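Local coordinates for glucosamine--fructose-6-phosphate aminotransferase [isomerizing] (Francisella tularensis subsp. tularensis, PDB 3TBF) that catalyses the formation of glucosamine 6-phosphate from fructose 6-phosphate and glutamine, its C-terminal domain carrying the sugar-isomerising half of the reaction, at the interface of chains A and B. Sequence-based numbering; all coordinates share one arbitrary frame. Chains: chain A/B, Glucosamine--fructose-6-phosphate aminotransferase [isomerizing].

Contact 1: the interface of chains A and B. Residues chain A 62-63, 88, 90, 116; chain B 235, 263-264.
B:Glu264 reaches from the 3-10 helix 262-264 of one subunit toward A:Ser90, A:Ile88 and A:Cys62 of the other, showing how one bent acidic side chain can serve several partners across a dimer interface. It is poorly ordered, so its finer geometry is approximate. Its CB stays on its own side of the boundary, and CG, set beside the backbone N and opposite the carbonyl carbon (chi1 -58°), begins the crossing, lying 3.4 Å from A:Ser90 OG. The chain then bends at chi2 (-82°), turning the carboxylate onto A:Ile88, whose CG2 branch packs 3.3 Å from the carboxylate carbon CD; the two side chains meet at a slant.

At the tip the oxygens part. OE2 accepts a hydrogen bond from the A:Ser90 hydroxyl OG, 2.9 Å away, which arrives on the anti side and 17° out of the carboxylate plane. OE1 points toward A:Cys62, 3.4 Å from its CB rather than toward the thiol. The amide N of A:Gly63, where helix 63-80 begins, is 3.7 Å from OE1, too long for a bond, though this helix start might favour a negative charge there. Pulling the other way, A:Asp116 OD2 approaches B:Glu264 OE2 to 4.4 Å, and two like charges so close would probably disfavour each other.

A:Ser90 OG has a second task. The oxygen of water 1 lies 3.0 Å from A:Ser90 OG. The same water oxygen is 2.8 Å from B:Gly263 N, tying the turn's backbone to the same serine. That water and the B:Gly263 amide lie toward the rim of one face of the B:Arg235 guanidinium.

A:Cys62 and A:Gly63 belong to the CGTS stretch of the first SIS domain, which in this family borders the sugar-phosphate pocket. The contact thus joins the partner's turn to the edge of that pocket and probably steadies both.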
ATOM      1  N   CYS A  62       4.660   2.064  11.622  1.00 14.10           N
ATOM      2  CA  CYS A  62       4.168   3.183  10.896  1.00 17.64           C
ATOM      3  C   CYS A  62       5.287   4.015  10.256  1.00 16.12           C
ATOM      4  O   CYS A  62       6.454   3.913  10.651  1.00 15.45           O
ATOM      5  CB  CYS A  62       3.212   3.980  11.768  1.00 19.49           C
ATOM      6  SG  CYS A  62       4.048   4.996  12.836  1.00 34.20           S
ATOM      7  N   GLY A  63       4.946   4.713   9.174  1.00 14.64           N
ATOM      8  CA  GLY A  63       5.829   5.610   8.501  1.00 14.09           C
ATOM      9  C   GLY A  63       7.012   4.900   7.917  1.00 15.03           C
ATOM     10  O   GLY A  63       6.905   3.874   7.313  1.00 14.76           O
ATOM     11  N   ILE A  88       0.145  -1.445   8.457  1.00 15.96           N
ATOM     12  CA  ILE A  88       0.154  -0.185   9.146  1.00 17.15           C
ATOM     13  C   ILE A  88      -0.529  -0.231  10.523  1.00 16.91           C
ATOM     14  O   ILE A  88      -1.688  -0.684  10.693  1.00 16.24           O
ATOM     15  CB  ILE A  88      -0.494   0.912   8.295  1.00 18.67           C
ATOM     16  CG1 ILE A  88       0.399   1.219   7.105  1.00 20.57           C
ATOM     17  CG2 ILE A  88      -0.548   2.242   9.070  1.00 20.99           C
ATOM     18  CD1 ILE A  88      -0.366   1.403   5.840  1.00 25.81           C
ATOM     19  N   SER A  90      -1.850   2.038  12.563  1.00 16.17           N
ATOM     20  CA  SER A  90      -3.089   2.719  12.852  1.00 17.28           C
ATOM     21  C   SER A  90      -4.283   2.036  12.255  1.00 16.64           C
ATOM     22  O   SER A  90      -5.413   2.346  12.652  1.00 17.99           O
ATOM     23  CB  SER A  90      -3.046   4.133  12.343  1.00 18.54           C
ATOM     24  OG  SER A  90      -3.077   4.159  10.929  1.00 22.63           O
ATOM     25  N   ASP A 116       0.415   3.970  18.119  1.00 18.03           N
ATOM     26  CA  ASP A 116      -0.322   2.919  17.434  1.00 17.85           C
ATOM     27  C   ASP A 116       0.411   1.562  17.393  1.00 16.76           C
ATOM     28  O   ASP A 116      -0.193   0.502  17.597  1.00 17.27           O
ATOM     29  CB  ASP A 116      -0.656   3.381  16.018  1.00 17.85           C
ATOM     30  CG  ASP A 116      -1.754   4.481  15.985  1.00 21.75           C
ATOM     31  OD1 ASP A 116      -2.668   4.489  16.854  1.00 23.16           O
ATOM     32  OD2 ASP A 116      -1.703   5.323  15.054  1.00 28.84           O
TER
ATOM     33  N   ARG B 235     -10.624   5.563   6.584  1.00 16.08           N
ATOM     34  CA  ARG B 235     -10.077   4.681   7.579  1.00 17.32           C
ATOM     35  C   ARG B 235     -10.784   3.360   7.433  1.00 16.42           C
ATOM     36  O   ARG B 235     -11.933   3.313   7.072  1.00 14.50           O
ATOM     37  CB  ARG B 235     -10.404   5.172   8.979  1.00 18.86           C
ATOM     38  CG  ARG B 235      -9.373   6.048   9.622  1.00 24.86           C
ATOM     39  CD  ARG B 235      -9.786   6.369  11.054  1.00 30.06           C
ATOM     40  NE  ARG B 235      -8.736   7.060  11.756  1.00 34.36           N
ATOM     41  CZ  ARG B 235      -7.750   6.463  12.426  1.00 37.66           C
ATOM     42  NH1 ARG B 235      -7.658   5.127  12.520  1.00 39.00           N
ATOM     43  NH2 ARG B 235      -6.846   7.223  13.006  1.00 38.35           N
ATOM     44  N   GLY B 263      -5.441   7.844   9.852  1.00 30.50           N
ATOM     45  CA  GLY B 263      -4.497   7.688  10.960  1.00 32.32           C
ATOM     46  C   GLY B 263      -3.032   8.021  10.683  1.00 34.38           C
ATOM     47  O   GLY B 263      -2.234   8.068  11.604  1.00 34.62           O
ATOM     48  N   GLU B 264      -2.666   8.271   9.440  1.00 36.61           N
ATOM     49  CA  GLU B 264      -1.260   8.415   9.085  1.00 39.15           C
ATOM     50  C   GLU B 264      -0.961   9.745   8.422  1.00 41.07           C
ATOM     51  O   GLU B 264       0.022   9.881   7.723  1.00 42.53           O
ATOM     52  CB  GLU B 264      -0.824   7.259   8.173  1.00 38.96           C
ATOM     53  CG  GLU B 264      -1.025   5.863   8.803  1.00 41.48           C
ATOM     54  CD  GLU B 264       0.110   5.416   9.779  1.00 45.71           C
ATOM     55  OE1 GLU B 264       1.335   5.517   9.379  1.00 48.82           O
ATOM     56  OE2 GLU B 264      -0.249   4.914  10.898  1.00 42.58           O
TER
HETATM   57  O   HOH W   1      -5.668   5.070   9.630  1.00 21.94           O

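Contact 2: the interface of chains A and B. Residues chain A 258, 260, 267-268, 272; chain B 247, 250, 256.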
ATOM      1  N   GLU A 258       5.127  11.106  -4.737  1.00 17.94           N
ATOM      2  CA  GLU A 258       4.446   9.857  -4.594  1.00 17.54           C
ATOM      3  C   GLU A 258       5.160   8.723  -5.318  1.00 17.55           C
ATOM      4  O   GLU A 258       5.676   8.897  -6.462  1.00 17.92           O
ATOM      5  CB  GLU A 258       3.044   9.999  -5.185  1.00 18.25           C
ATOM      6  CG  GLU A 258       2.159   8.818  -4.794  1.00 21.96           C
ATOM      7  CD  GLU A 258       0.771   8.898  -5.385  1.00 25.08           C
ATOM      8  OE1 GLU A 258       0.582   9.824  -6.214  1.00 29.45           O
ATOM      9  OE2 GLU A 258      -0.088   8.030  -5.053  1.00 23.49           O
ATOM     10  N   TYR A 260       5.167   4.774  -6.913  1.00 20.44           N
ATOM     11  CA  TYR A 260       4.365   3.737  -7.582  1.00 22.51           C
ATOM     12  C   TYR A 260       5.254   2.540  -7.881  1.00 23.87           C
ATOM     13  O   TYR A 260       6.430   2.727  -8.201  1.00 24.48           O
ATOM     14  CB  TYR A 260       3.806   4.279  -8.871  1.00 22.51           C
ATOM     15  CG  TYR A 260       2.745   5.369  -8.695  1.00 24.88           C
ATOM     16  CD1 TYR A 260       1.385   5.045  -8.572  1.00 29.34           C
ATOM     17  CD2 TYR A 260       3.097   6.719  -8.729  1.00 25.50           C
ATOM     18  CE1 TYR A 260       0.432   6.033  -8.444  1.00 30.95           C
ATOM     19  CE2 TYR A 260       2.174   7.704  -8.583  1.00 29.05           C
ATOM     20  CZ  TYR A 260       0.830   7.375  -8.457  1.00 33.21           C
ATOM     21  OH  TYR A 260      -0.103   8.410  -8.351  1.00 39.10           O
ATOM     22  N   HIS A 267      -2.308   1.824 -15.222  1.00 58.35           N
ATOM     23  CA  HIS A 267      -3.639   2.271 -14.805  0.60 58.84           C
ATOM     24  C   HIS A 267      -3.645   3.729 -14.344  1.00 58.70           C
ATOM     25  O   HIS A 267      -4.317   4.581 -14.948  1.00 59.32           O
ATOM     26  CB  HIS A 267      -4.262   1.340 -13.738  0.60 58.53           C
ATOM     27  CG  HIS A 267      -3.529   1.304 -12.431  0.60 58.72           C
ATOM     28  ND1 HIS A 267      -3.571   2.339 -11.518  0.60 59.35           N
ATOM     29  CD2 HIS A 267      -2.765   0.339 -11.867  0.60 59.88           C
ATOM     30  CE1 HIS A 267      -2.841   2.025 -10.462  0.60 58.53           C
ATOM     31  NE2 HIS A 267      -2.342   0.815 -10.648  0.60 58.63           N
ATOM     32  N   GLY A 268      -2.882   4.035 -13.299  1.00 58.05           N
ATOM     33  CA  GLY A 268      -2.978   5.347 -12.674  1.00 57.40           C
ATOM     34  C   GLY A 268      -2.080   6.406 -13.290  1.00 56.83           C
ATOM     35  O   GLY A 268      -2.498   7.138 -14.211  1.00 57.87           O
ATOM     36  N   LEU A 272      -0.641  11.441 -14.954  1.00 42.62           N
ATOM     37  CA  LEU A 272      -0.019  12.589 -14.273  1.00 41.70           C
ATOM     38  C   LEU A 272       1.276  13.113 -14.922  1.00 41.04           C
ATOM     39  O   LEU A 272       1.669  14.281 -14.721  1.00 39.07           O
ATOM     40  CB  LEU A 272       0.276  12.220 -12.814  1.00 41.38           C
ATOM     41  CG  LEU A 272      -0.913  11.888 -11.913  1.00 41.33           C
ATOM     42  CD1 LEU A 272      -0.410  11.716 -10.475  1.00 42.39           C
ATOM     43  CD2 LEU A 272      -1.984  12.985 -12.002  1.00 40.91           C
TER
ATOM     44  N   LEU B 247      -8.009   7.235  -7.473  1.00 15.77           N
ATOM     45  CA  LEU B 247      -7.624   6.614  -8.742  1.00 16.54           C
ATOM     46  C   LEU B 247      -8.492   7.158  -9.861  1.00 18.20           C
ATOM     47  O   LEU B 247      -7.986   7.469 -10.886  1.00 18.27           O
ATOM     48  CB  LEU B 247      -7.811   5.102  -8.663  1.00 16.35           C
ATOM     49  CG  LEU B 247      -7.532   4.277  -9.902  1.00 19.51           C
ATOM     50  CD1 LEU B 247      -6.116   4.517 -10.279  1.00 21.60           C
ATOM     51  CD2 LEU B 247      -7.778   2.779  -9.706  1.00 22.19           C
ATOM     52  N   LYS B 250      -7.638  11.021 -10.578  1.00 24.32           N
ATOM     53  CA  LYS B 250      -6.374  11.073 -11.280  1.00 26.40           C
ATOM     54  C   LYS B 250      -6.486  10.598 -12.750  1.00 28.08           C
ATOM     55  O   LYS B 250      -5.968  11.224 -13.678  1.00 28.28           O
ATOM     56  CB  LYS B 250      -5.438  10.164 -10.491  1.00 25.16           C
ATOM     57  CG  LYS B 250      -4.093  10.080 -10.915  1.00 28.78           C
ATOM     58  CD  LYS B 250      -3.230   9.283  -9.892  1.00 33.63           C
ATOM     59  CE  LYS B 250      -4.031   8.291  -9.019  1.00 35.36           C
ATOM     60  NZ  LYS B 250      -3.213   7.202  -8.451  1.00 37.14           N
ATOM     61  N   HIS B 256      -3.489  15.506  -9.432  1.00 22.73           N
ATOM     62  CA  HIS B 256      -2.651  14.646  -8.626  1.00 21.98           C
ATOM     63  C   HIS B 256      -3.360  14.343  -7.319  1.00 21.15           C
ATOM     64  O   HIS B 256      -3.165  15.009  -6.311  1.00 20.73           O
ATOM     65  CB  HIS B 256      -1.273  15.258  -8.392  1.00 22.99           C
ATOM     66  CG  HIS B 256      -0.279  14.292  -7.807  1.00 24.29           C
ATOM     67  ND1 HIS B 256       1.040  14.620  -7.597  1.00 25.17           N
ATOM     68  CD2 HIS B 256      -0.415  13.007  -7.391  1.00 25.21           C
ATOM     69  CE1 HIS B 256       1.664  13.590  -7.063  1.00 23.73           C
ATOM     70  NE2 HIS B 256       0.807  12.597  -6.932  1.00 23.21           N
TER
HETATM   71  O   HOH W   2      -2.560   8.289  -6.007  1.00 26.09           O
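The second SIS domain supplies this contact: strand 256-261 and the following loop of chain A meet helix 238-253 and strand 256-261 of chain B. That loop carries A:His267, in this enzyme family the histidine lent to the neighbouring subunit's isomerase site, where it is assigned to opening the sugar ring.

A:Glu258 is the polar hub. B:His256 NE2 donates to its carboxylate oxygen OE1 over 2.9 Å, at 152° at the hydrogen, with the acceptor close to the imidazole plane. Ring and carboxylate are turned only 19° apart, and the two side chains run antiparallel, side by side. On the opposite face of the carboxylate the phenol OH of A:Tyr260 donates to the same OE1 at 2.7 Å, so two donors grip one oxygen and probably limit the group's rotation.

B:Lys250 comes in at the edge of the A:Tyr260 ring, in its plane; its NZ makes a weak hydrogen bond of 3.3 Å to the phenol OH. The lysine gets there through a nearly eclipsed bend at chi3, 24°. Water 2 continues the link, 2.8 Å from B:Lys250 NZ and 2.7 Å from A:Glu258 OE2, bridging two groups that would probably carry opposite charges and do not touch directly.

A:Leu272 divides its branches: CD1 sits over the face of the B:His256 ring, 3.8 Å from the centroid, while CD2 rests 3.8 Å from B:Lys250 CG. Earlier in the chain A loop, ND1 of the poorly ordered A:His267 lies 3.6 Å from B:Leu247 CD1 of helix 238-253, the side chains roughly perpendicular, and A:Gly268 CA packs against the same methyl.

About 21 Å separates the C-alpha centres of contact 1 and contact 2, which share no residue but use consecutive parts of one stretch of the second SIS domain. In contact 1 chain B offers the 3-10 helix 262-264 to the first SIS domain of chain A; in contact 2 chain A offers strand 256-261 and the histidine loop to helix 238-253 and the start of the same strand in chain B. The two-fold axis gives each subunit both sets. The segment therefore meets the partner at several points along its length, which fits an active site completed across the dimer.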